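PDB 5J78: acetaldehyde dehydrogenase (Acetylating) from Geobacillus thermoglucosidasius, which probably catalyses the reversible CoA- and NAD-dependent interconversion of acetaldehyde and acetyl-CoA. Local coordinates for residues I28-Y39 with C196-E207; E42-M53 with A187-S195. One frame throughout, in Å; residues are numbered along the deposited sequence. Where two conformers were deposited one is given.

Contact 1: residues I28-Y39 with C196-E207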
loop_
_atom_site.group_PDB
_atom_site.type_symbol
_atom_site.label_atom_id
_atom_site.label_comp_id
_atom_site.label_asym_id
_atom_site.label_seq_id
_atom_site.Cartn_x
_atom_site.Cartn_y
_atom_site.Cartn_z
ATOM N N ILE A 28 -13.867 18.801 -0.770
ATOM C CA ILE A 28 -14.075 18.596 0.665
ATOM C C ILE A 28 -12.978 17.676 1.261
ATOM O O ILE A 28 -12.512 17.918 2.371
ATOM C CB ILE A 28 -15.497 18.007 0.968
ATOM C CG1 ILE A 28 -15.759 17.973 2.482
ATOM C CG2 ILE A 28 -15.673 16.639 0.339
ATOM C CD1 ILE A 28 -16.793 16.960 2.933
ATOM N N ASP A 29 -12.528 16.656 0.533
ATOM C CA ASP A 29 -11.442 15.828 1.070
ATOM C C ASP A 29 -10.176 16.684 1.341
ATOM O O ASP A 29 -9.579 16.605 2.416
ATOM C CB ASP A 29 -11.136 14.635 0.143
ATOM C CG ASP A 29 -10.737 15.032 -1.296
ATOM O OD1 ASP A 29 -10.831 16.208 -1.722
ATOM O OD2 ASP A 29 -10.328 14.111 -2.026
ATOM N N LEU A 30 -9.795 17.539 0.400
ATOM C CA LEU A 30 -8.590 18.352 0.567
ATOM C C LEU A 30 -8.767 19.373 1.682
ATOM O O LEU A 30 -7.831 19.656 2.458
ATOM C CB LEU A 30 -8.243 19.080 -0.730
ATOM C CG LEU A 30 -8.026 18.232 -1.979
ATOM C CD1 LEU A 30 -7.628 19.143 -3.141
ATOM C CD2 LEU A 30 -6.985 17.126 -1.748
ATOM N N GLN A 31 -9.952 19.969 1.719
ATOM C CA GLN A 31 -10.297 20.943 2.750
ATOM C C GLN A 31 -10.325 20.289 4.121
ATOM O O GLN A 31 -9.896 20.888 5.097
ATOM C CB GLN A 31 -11.655 21.590 2.469
ATOM C CG GLN A 31 -11.663 22.494 1.241
ATOM C CD GLN A 31 -13.070 22.849 0.795
ATOM O OE1 GLN A 31 -14.047 22.275 1.277
ATOM N NE2 GLN A 31 -13.180 23.806 -0.123
ATOM N N SER A 32 -10.814 19.057 4.200
ATOM C CA SER A 32 -10.826 18.384 5.487
ATOM C C SER A 32 -9.385 18.056 5.934
ATOM O O SER A 32 -9.065 18.163 7.118
ATOM C CB SER A 32 -11.704 17.133 5.441
ATOM O OG SER A 32 -11.129 16.084 4.693
ATOM N N ILE A 33 -8.504 17.700 5.002
ATOM C CA ILE A 33 -7.093 17.520 5.363
ATOM C C ILE A 33 -6.484 18.817 5.892
ATOM O O ILE A 33 -5.823 18.823 6.937
ATOM C CB ILE A 33 -6.246 17.003 4.166
ATOM C CG1 ILE A 33 -6.685 15.593 3.776
ATOM C CG2 ILE A 33 -4.743 16.952 4.527
ATOM C CD1 ILE A 33 -6.099 15.118 2.432
ATOM N N GLN A 34 -6.692 19.906 5.164
ATOM C CA GLN A 34 -6.216 21.208 5.589
ATOM C C GLN A 34 -6.707 21.536 6.997
ATOM O O GLN A 34 -5.941 22.006 7.845
ATOM C CB GLN A 34 -6.685 22.288 4.613
ATOM C CG GLN A 34 -6.054 23.628 4.858
ATOM C CD GLN A 34 -4.578 23.592 4.629
ATOM O OE1 GLN A 34 -4.118 23.626 3.491
ATOM N NE2 GLN A 34 -3.820 23.502 5.709
ATOM N N GLU A 35 -7.990 21.284 7.244
ATOM C CA GLU A 35 -8.565 21.564 8.559
ATOM C C GLU A 35 -7.822 20.790 9.664
ATOM O O GLU A 35 -7.405 21.386 10.660
ATOM C CB GLU A 35 -10.048 21.218 8.568
ATOM C CG GLU A 35 -10.769 21.535 9.886
ATOM C CD GLU A 35 -12.261 21.121 9.897
ATOM O OE1 GLU A 35 -12.608 20.006 9.465
ATOM O OE2 GLU A 35 -13.090 21.925 10.351
ATOM N N VAL A 36 -7.634 19.479 9.477
ATOM C CA VAL A 36 -6.832 18.668 10.415
ATOM C C VAL A 36 -5.453 19.269 10.680
ATOM O O VAL A 36 -5.016 19.388 11.842
ATOM C CB VAL A 36 -6.653 17.221 9.889
ATOM C CG1 VAL A 36 -5.681 16.424 10.737
ATOM C CG2 VAL A 36 -8.004 16.530 9.880
ATOM N N ARG A 37 -4.768 19.665 9.612
ATOM C CA ARG A 37 -3.434 20.267 9.754
ATOM C C ARG A 37 -3.504 21.553 10.571
ATOM O O ARG A 37 -2.720 21.743 11.478
ATOM C CB ARG A 37 -2.808 20.536 8.388
ATOM C CG ARG A 37 -2.555 19.241 7.593
ATOM C CD ARG A 37 -1.774 19.505 6.317
ATOM N NE ARG A 37 -1.509 18.298 5.534
ATOM C CZ ARG A 37 -0.963 18.308 4.319
ATOM N NH1 ARG A 37 -0.631 19.454 3.767
ATOM N NH2 ARG A 37 -0.751 17.181 3.653
ATOM N N ASN A 38 -4.476 22.412 10.283
ATOM C CA ASN A 38 -4.665 23.608 11.085
ATOM C C ASN A 38 -4.942 23.308 12.567
ATOM O O ASN A 38 -4.376 23.951 13.439
ATOM C CB ASN A 38 -5.805 24.446 10.521
ATOM C CG ASN A 38 -5.471 25.060 9.156
ATOM O OD1 ASN A 38 -4.321 25.243 8.806
ATOM N ND2 ASN A 38 -6.498 25.372 8.387
ATOM N N TYR A 39 -5.820 22.350 12.854
ATOM C CA TYR A 39 -6.106 21.983 14.242
ATOM C C TYR A 39 -4.872 21.471 14.971
ATOM O O TYR A 39 -4.645 21.808 16.133
ATOM C CB TYR A 39 -7.203 20.912 14.317
ATOM C CG TYR A 39 -8.580 21.378 13.918
ATOM C CD1 TYR A 39 -8.881 22.729 13.796
ATOM C CD2 TYR A 39 -9.587 20.454 13.667
ATOM C CE1 TYR A 39 -10.162 23.147 13.428
ATOM C CE2 TYR A 39 -10.857 20.854 13.305
ATOM C CZ TYR A 39 -11.142 22.205 13.184
ATOM O OH TYR A 39 -12.410 22.610 12.813
ATOM N N CYS A 196 -12.522 19.868 16.803
ATOM C CA CYS A 196 -13.222 18.747 16.188
ATOM C C CYS A 196 -13.371 18.947 14.683
ATOM O O CYS A 196 -13.764 20.016 14.224
ATOM C CB CYS A 196 -14.589 18.577 16.850
ATOM S SG CYS A 196 -15.594 17.179 16.313
ATOM N N ILE A 197 -13.018 17.914 13.926
ATOM C CA ILE A 197 -13.235 17.870 12.479
ATOM C C ILE A 197 -14.723 18.143 12.173
ATOM O O ILE A 197 -15.601 17.482 12.722
ATOM C CB ILE A 197 -12.818 16.485 11.887
ATOM C CG1 ILE A 197 -11.299 16.285 11.981
ATOM C CG2 ILE A 197 -13.235 16.352 10.436
ATOM C CD1 ILE A 197 -10.876 14.846 11.790
ATOM N N THR A 198 -14.993 19.090 11.284
ATOM C CA THR A 198 -16.371 19.456 10.950
ATOM C C THR A 198 -16.876 18.757 9.692
ATOM O O THR A 198 -18.072 18.581 9.518
ATOM C CB THR A 198 -16.513 20.967 10.751
ATOM O OG1 THR A 198 -15.704 21.386 9.644
ATOM C CG2 THR A 198 -16.076 21.704 12.011
ATOM N N GLN A 199 -15.949 18.361 8.833
ATOM C CA GLN A 199 -16.256 17.691 7.578
ATOM C C GLN A 199 -15.601 16.302 7.585
ATOM O O GLN A 199 -14.517 16.131 7.003
ATOM C CB GLN A 199 -15.730 18.516 6.380
ATOM C CG GLN A 199 -15.793 20.060 6.495
ATOM C CD GLN A 199 -14.732 20.763 5.616
ATOM O OE1 GLN A 199 -13.553 20.857 5.990
ATOM N NE2 GLN A 199 -15.152 21.248 4.445
ATOM N N PRO A 200 -16.226 15.312 8.255
ATOM C CA PRO A 200 -15.565 13.999 8.366
ATOM C C PRO A 200 -15.392 13.353 7.007
ATOM O O PRO A 200 -16.318 13.372 6.198
ATOM C CB PRO A 200 -16.521 13.178 9.249
ATOM C CG PRO A 200 -17.391 14.177 9.910
ATOM C CD PRO A 200 -17.515 15.321 8.954
ATOM N N THR A 201 -14.196 12.828 6.755
ATOM C CA THR A 201 -13.900 12.096 5.529
ATOM C C THR A 201 -12.829 11.068 5.827
ATOM O O THR A 201 -12.117 11.178 6.826
ATOM C CB THR A 201 -13.387 13.005 4.398
ATOM O OG1 THR A 201 -12.102 13.522 4.745
ATOM C CG2 THR A 201 -14.350 14.155 4.126
ATOM N N MET A 202 -12.691 10.082 4.951
ATOM C CA MET A 202 -11.638 9.085 5.115
ATOM C C MET A 202 -10.268 9.756 5.122
ATOM O O MET A 202 -9.427 9.465 5.969
ATOM C CB MET A 202 -11.702 8.037 4.001
ATOM C CG MET A 202 -12.773 6.965 4.177
ATOM S SD MET A 202 -12.558 5.571 3.028
ATOM C CE MET A 202 -10.862 5.057 3.382
ATOM N N ALA A 203 -10.052 10.654 4.169
ATOM C CA ALA A 203 -8.802 11.403 4.089
ATOM C C ALA A 203 -8.459 12.115 5.400
ATOM O O ALA A 203 -7.318 12.074 5.832
ATOM C CB ALA A 203 -8.873 12.392 2.946
ATOM N N ALA A 204 -9.444 12.736 6.046
ATOM C CA ALA A 204 -9.189 13.474 7.280
ATOM C C ALA A 204 -8.850 12.536 8.440
ATOM O O ALA A 204 -7.961 12.816 9.235
ATOM C CB ALA A 204 -10.409 14.349 7.651
ATOM N N THR A 205 -9.591 11.440 8.548
ATOM C CA THR A 205 -9.320 10.435 9.577
ATOM C C THR A 205 -7.892 9.920 9.442
ATOM O O THR A 205 -7.146 9.813 10.421
ATOM C CB THR A 205 -10.286 9.259 9.483
ATOM O OG1 THR A 205 -11.628 9.753 9.504
ATOM C CG2 THR A 205 -10.071 8.305 10.654
ATOM N N ASN A 206 -7.522 9.633 8.204
ATOM C CA ASN A 206 -6.190 9.160 7.878
ATOM C C ASN A 206 -5.108 10.197 8.222
ATOM O O ASN A 206 -4.068 9.878 8.817
ATOM C CB ASN A 206 -6.140 8.799 6.395
ATOM C CG ASN A 206 -4.828 8.170 5.987
ATOM O OD1 ASN A 206 -4.531 7.022 6.339
ATOM N ND2 ASN A 206 -4.039 8.910 5.226
ATOM N N GLU A 207 -5.369 11.447 7.862
ATOM C CA GLU A 207 -4.434 12.522 8.137
ATOM C C GLU A 207 -4.244 12.639 9.645
ATOM O O GLU A 207 -3.134 12.727 10.137
ATOM C CB GLU A 207 -4.949 13.849 7.547
ATOM C CG GLU A 207 -3.964 15.016 7.638
ATOM C CD GLU A 207 -2.774 14.897 6.673
ATOM O OE1 GLU A 207 -2.809 14.045 5.762
ATOM O OE2 GLU A 207 -1.804 15.672 6.822
HETATM O O HOH W 1 -1.457 14.140 3.351
#

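Contact 2: residues E42-M53 with A187-S195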
loop_
_atom_site.group_PDB
_atom_site.type_symbol
_atom_site.label_atom_id
_atom_site.label_comp_id
_atom_site.label_asym_id
_atom_site.label_seq_id
_atom_site.Cartn_x
_atom_site.Cartn_y
_atom_site.Cartn_z
ATOM N N GLU A 42 -2.445 24.384 15.720
ATOM C CA GLU A 42 -3.006 25.175 16.801
ATOM C C GLU A 42 -3.000 24.379 18.110
ATOM O O GLU A 42 -2.741 24.936 19.177
ATOM C CB GLU A 42 -4.420 25.634 16.443
ATOM C CG GLU A 42 -4.435 26.687 15.336
ATOM C CD GLU A 42 -5.683 26.613 14.446
ATOM O OE1 GLU A 42 -6.705 26.037 14.883
ATOM O OE2 GLU A 42 -5.638 27.125 13.304
ATOM N N ALA A 43 -3.236 23.073 18.017
ATOM C CA ALA A 43 -3.206 22.209 19.193
ATOM C C ALA A 43 -1.781 22.124 19.769
ATOM O O ALA A 43 -1.584 22.065 20.978
ATOM C CB ALA A 43 -3.737 20.819 18.848
ATOM N N LYS A 44 -0.787 22.130 18.892
ATOM C CA LYS A 44 0.603 22.116 19.341
ATOM C C LYS A 44 0.921 23.343 20.191
ATOM O O LYS A 44 1.449 23.221 21.303
ATOM C CB LYS A 44 1.545 22.035 18.145
ATOM C CG LYS A 44 3.032 21.802 18.522
ATOM C CD LYS A 44 3.945 22.000 17.314
ATOM C CE LYS A 44 5.435 21.990 17.688
ATOM N NZ LYS A 44 5.771 20.773 18.480
ATOM N N ALA A 45 0.576 24.522 19.687
ATOM C CA ALA A 45 0.879 25.745 20.411
ATOM C C ALA A 45 0.096 25.820 21.718
ATOM O O ALA A 45 0.612 26.297 22.729
ATOM C CB ALA A 45 0.589 26.987 19.533
ATOM N N ALA A 46 -1.146 25.342 21.703
ATOM C CA ALA A 46 -2.001 25.422 22.881
ATOM C C ALA A 46 -1.465 24.531 23.999
ATOM O O ALA A 46 -1.417 24.927 25.167
ATOM C CB ALA A 46 -3.411 25.028 22.533
ATOM N N GLN A 47 -1.069 23.318 23.634
ATOM C CA GLN A 47 -0.569 22.362 24.612
ATOM C C GLN A 47 0.699 22.874 25.304
ATOM O O GLN A 47 0.891 22.647 26.499
ATOM C CB GLN A 47 -0.296 21.004 23.952
ATOM C CG GLN A 47 -0.012 19.876 24.944
ATOM C CD GLN A 47 1.428 19.866 25.452
ATOM O OE1 GLN A 47 2.350 20.267 24.746
ATOM N NE2 GLN A 47 1.620 19.400 26.686
ATOM N N LYS A 48 1.564 23.544 24.553
ATOM C CA LYS A 48 2.774 24.113 25.137
ATOM C C LYS A 48 2.418 25.121 26.225
ATOM O O LYS A 48 3.064 25.180 27.269
ATOM C CB LYS A 48 3.639 24.773 24.062
ATOM C CG LYS A 48 4.976 24.095 23.850
ATOM C CD LYS A 48 5.051 23.402 22.515
ATOM C CE LYS A 48 6.020 22.219 22.563
ATOM N NZ LYS A 48 5.789 21.276 21.429
ATOM N N ILE A 49 1.387 25.918 25.968
ATOM C CA ILE A 49 0.924 26.877 26.951
ATOM C C ILE A 49 0.305 26.130 28.116
ATOM O O ILE A 49 0.544 26.452 29.277
ATOM C CB ILE A 49 -0.100 27.857 26.351
ATOM C CG1 ILE A 49 0.560 28.680 25.245
ATOM C CG2 ILE A 49 -0.691 28.769 27.436
ATOM C CD1 ILE A 49 -0.409 29.514 24.424
ATOM N N LEU A 50 -0.502 25.122 27.821
ATOM C CA LEU A 50 -1.168 24.422 28.893
ATOM C C LEU A 50 -0.132 23.779 29.821
ATOM O O LEU A 50 -0.278 23.801 31.045
ATOM C CB LEU A 50 -2.126 23.359 28.351
ATOM C CG LEU A 50 -3.033 22.748 29.427
ATOM C CD1 LEU A 50 -4.092 23.748 29.892
ATOM C CD2 LEU A 50 -3.718 21.462 28.954
ATOM N N GLU A 51 0.910 23.212 29.230
ATOM C CA GLU A 51 1.878 22.416 29.975
ATOM C C GLU A 51 2.626 23.246 31.023
ATOM O O GLU A 51 3.161 22.700 31.990
ATOM C CB GLU A 51 2.904 21.773 29.026
ATOM C CG GLU A 51 3.876 20.847 29.787
ATOM C CD GLU A 51 4.677 19.876 28.911
ATOM O OE1 GLU A 51 4.328 19.657 27.727
ATOM O OE2 GLU A 51 5.673 19.310 29.430
ATOM N N LYS A 52 2.678 24.559 30.820
ATOM C CA LYS A 52 3.348 25.453 31.770
ATOM C C LYS A 52 2.531 25.767 33.027
ATOM O O LYS A 52 3.069 26.310 33.988
ATOM C CB LYS A 52 3.729 26.756 31.056
ATOM C CG LYS A 52 4.791 26.525 29.970
ATOM C CD LYS A 52 5.205 27.778 29.212
ATOM C CE LYS A 52 6.341 27.431 28.236
ATOM N NZ LYS A 52 6.673 28.556 27.321
ATOM N N MET A 53 1.248 25.415 33.047
ATOM C CA MET A 53 0.387 25.787 34.179
ATOM C C MET A 53 0.578 24.939 35.439
ATOM O O MET A 53 1.060 23.809 35.382
ATOM C CB MET A 53 -1.084 25.716 33.760
ATOM C CG MET A 53 -1.428 26.638 32.631
ATOM S SD MET A 53 -3.195 26.568 32.244
ATOM C CE MET A 53 -3.273 27.774 30.941
ATOM N N ALA A 187 -11.990 29.465 31.935
ATOM C CA ALA A 187 -11.173 29.293 33.130
ATOM C C ALA A 187 -9.663 29.432 32.861
ATOM O O ALA A 187 -8.850 29.029 33.686
ATOM C CB ALA A 187 -11.464 27.952 33.751
ATOM N N GLY A 188 -9.300 29.978 31.710
ATOM C CA GLY A 188 -7.906 30.311 31.434
ATOM C C GLY A 188 -7.190 29.508 30.356
ATOM O O GLY A 188 -6.042 29.818 29.990
ATOM N N ALA A 189 -7.835 28.474 29.834
ATOM C CA ALA A 189 -7.175 27.635 28.837
ATOM C C ALA A 189 -6.882 28.450 27.568
ATOM O O ALA A 189 -7.584 29.426 27.278
ATOM C CB ALA A 189 -8.033 26.421 28.510
ATOM N N PRO A 190 -5.844 28.063 26.810
ATOM C CA PRO A 190 -5.548 28.685 25.509
ATOM C C PRO A 190 -6.524 28.280 24.395
ATOM O O PRO A 190 -7.083 27.170 24.411
ATOM C CB PRO A 190 -4.145 28.156 25.193
ATOM C CG PRO A 190 -4.110 26.840 25.869
ATOM C CD PRO A 190 -4.827 27.059 27.163
ATOM N N LYS A 191 -6.696 29.154 23.409
ATOM C CA LYS A 191 -7.453 28.794 22.209
ATOM C C LYS A 191 -6.819 27.591 21.502
ATOM O O LYS A 191 -5.594 27.461 21.487
ATOM C CB LYS A 191 -7.520 29.962 21.230
ATOM C CG LYS A 191 -8.439 31.076 21.674
ATOM C CD LYS A 191 -8.348 32.290 20.751
ATOM C CE LYS A 191 -9.185 33.447 21.295
ATOM N NZ LYS A 191 -10.605 33.051 21.567
ATOM N N GLY A 192 -7.652 26.732 20.913
ATOM C CA GLY A 192 -7.173 25.670 20.043
ATOM C C GLY A 192 -6.853 24.368 20.758
ATOM O O GLY A 192 -6.417 23.409 20.126
ATOM N N LEU A 193 -7.092 24.327 22.066
ATOM C CA LEU A 193 -6.761 23.168 22.884
ATOM C C LEU A 193 -7.581 21.933 22.537
ATOM O O LEU A 193 -7.065 20.807 22.515
ATOM C CB LEU A 193 -6.977 23.506 24.349
ATOM C CG LEU A 193 -6.417 22.486 25.323
ATOM C CD1 LEU A 193 -4.887 22.464 25.280
ATOM C CD2 LEU A 193 -6.910 22.784 26.710
ATOM N N ILE A 194 -8.871 22.180 22.320
ATOM C CA ILE A 194 -9.878 21.170 22.014
ATOM C C ILE A 194 -10.548 21.569 20.710
ATOM O O ILE A 194 -11.065 22.684 20.591
ATOM C CB ILE A 194 -10.939 21.067 23.103
ATOM C CG1 ILE A 194 -10.304 20.736 24.453
ATOM C CG2 ILE A 194 -11.989 20.035 22.754
ATOM C CD1 ILE A 194 -11.182 21.120 25.617
ATOM N N SER A 195 -10.524 20.664 19.740
ATOM C CA SER A 195 -11.050 20.938 18.402
ATOM C C SER A 195 -11.748 19.702 17.877
ATOM O O SER A 195 -11.598 18.611 18.438
ATOM C CB SER A 195 -9.928 21.375 17.443
ATOM O OG SER A 195 -8.858 20.434 17.421
HETATM O O HOH W 2 -3.166 27.655 19.635
#

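Contact 1: residues I28-Y39 with C196-E207
Ser32 and Thr201 meet through their hydroxyls at the tight centre of this contact. Thr201 OG1 donates to Ser32 OG at 2.7 Å. Ser32 OG in turn donates to Asp29 O of its own helix, an oxygen that also takes the Ile33 N-H. Thr201 is the N-cap of helix 202-210, and the same OG1 accepts from Ala204 N. One chain of bonds, with Ser32 buried at its middle, therefore ties the start of this helix to a turn of helix 28-51. Ala204 CB packs against Ser32 OG at 3.5 Å. Beside it, Val36 spreads its methyls: CG2 touches Ile197 CD1 at 3.8 Å and CG1 lies against Glu207 CG. Ala203 CB meets the CD1 end of Ile33.

In this way the N-terminal helix covers the segment from strand 194-196 into helix 202-210, part of the Rossmann-like nucleotide-binding region expected of the aldehyde dehydrogenase family. Residues 28-39 and 202-207 run in roughly the same direction, their axes 26° apart.

Farther along the helix the contact becomes polar. Glu35, extended with CG anti to the backbone N (chi1 -177°), spans the gap to exposed Thr198. OE1 accepts Thr198 N at 3.1 Å and OE2 accepts Thr198 OG1 at 2.8 Å, both on the syn side, the amide tilted 33° from the carboxylate plane and the hydroxyl nearer to it. This double grip fixes the carboxylate. Tyr39 sets its CE2 3.2 Å from Cys196 O. The amide of the partly exposed Gln199 lies loosely beside exposed Gln31.

At another margin Arg37 NE donates to Glu207 OE2 at 2.9 Å in a salt bridge. The oxygen lies in the guanidinium plane, whereas the nitrogen sits above the carboxylate plane. A water links Arg37 NH2 to Glu207 OE1. Arg37 also forms salt bridges to Asp27 and Asp29 of the second subunit.

Contact 2: residues E42-M53 with A187-S195
Pro190 lays its ring against the helix over Ala46 and Ile49. Its CG is 3.4 Å from Ala46 O and also touches Ala46 CB. Its CB meets Ile49 CD1 at 4.0 Å, the two side chains running past each other in opposite directions. Met53 reaches the same ring from the far end of the segment. Its chain is extended beyond CG, and CE comes up to Pro190 CD at 4.1 Å, end-on to that corner of the ring. The same methyl lies 3.6 Å from Gly188 O.

Leu193 fills the deeper side. Its CB points away from the helix, but the branch turns back with CG anti to the backbone N (chi1 -169°). CD1 thereby reaches both Ala46 CB and Leu50 CD2, each at 4.0 Å. The two leucines cross at about a right angle.

Pro190 to Leu193 form a type II beta turn, with Gly192 at its third position. This glycine has positive phi and lies close to the backbone of the helix. Its carbonyl O receives a CA-H...O contact from Ala43 CA at 3.6 Å. Ala46 CB sits 3.4 Å from Lys191 O. The direct packing is mostly apolar, and a water bridges Glu42 O and Lys191 O.

Gly188 ends helix 170-186 as the C-prime residue of a Schellman motif. The segment thus forms the connection from that helix to strand 194-196, which pairs in parallel with strand 160-165. Helix 28-51 lies across this connection. Ala43 and Leu193 both touch Ala160 of strand 160-165, while Leu50 and Met53 pack on Ile58 and Ile61 of helix 55-84, respectively.

Contacts 1 and 2 are successive footprints of helix 28-51 on one continuous part of the chain, residues 187-207. The first half of the helix meets the end of strand 194-196 and helix 202-210; the second half meets the turn before that strand. Their centres are 20 Å apart. They join where Tyr39 CB of contact 1 packs 3.6 Å from Ser195 OG of contact 2. Contact 1 borders the second subunit, whereas no other chain of the assembly touches contact 2. A magnesium ion lies about 9 Å from the side chain of Gln47 and about 13 Å from that of Val36.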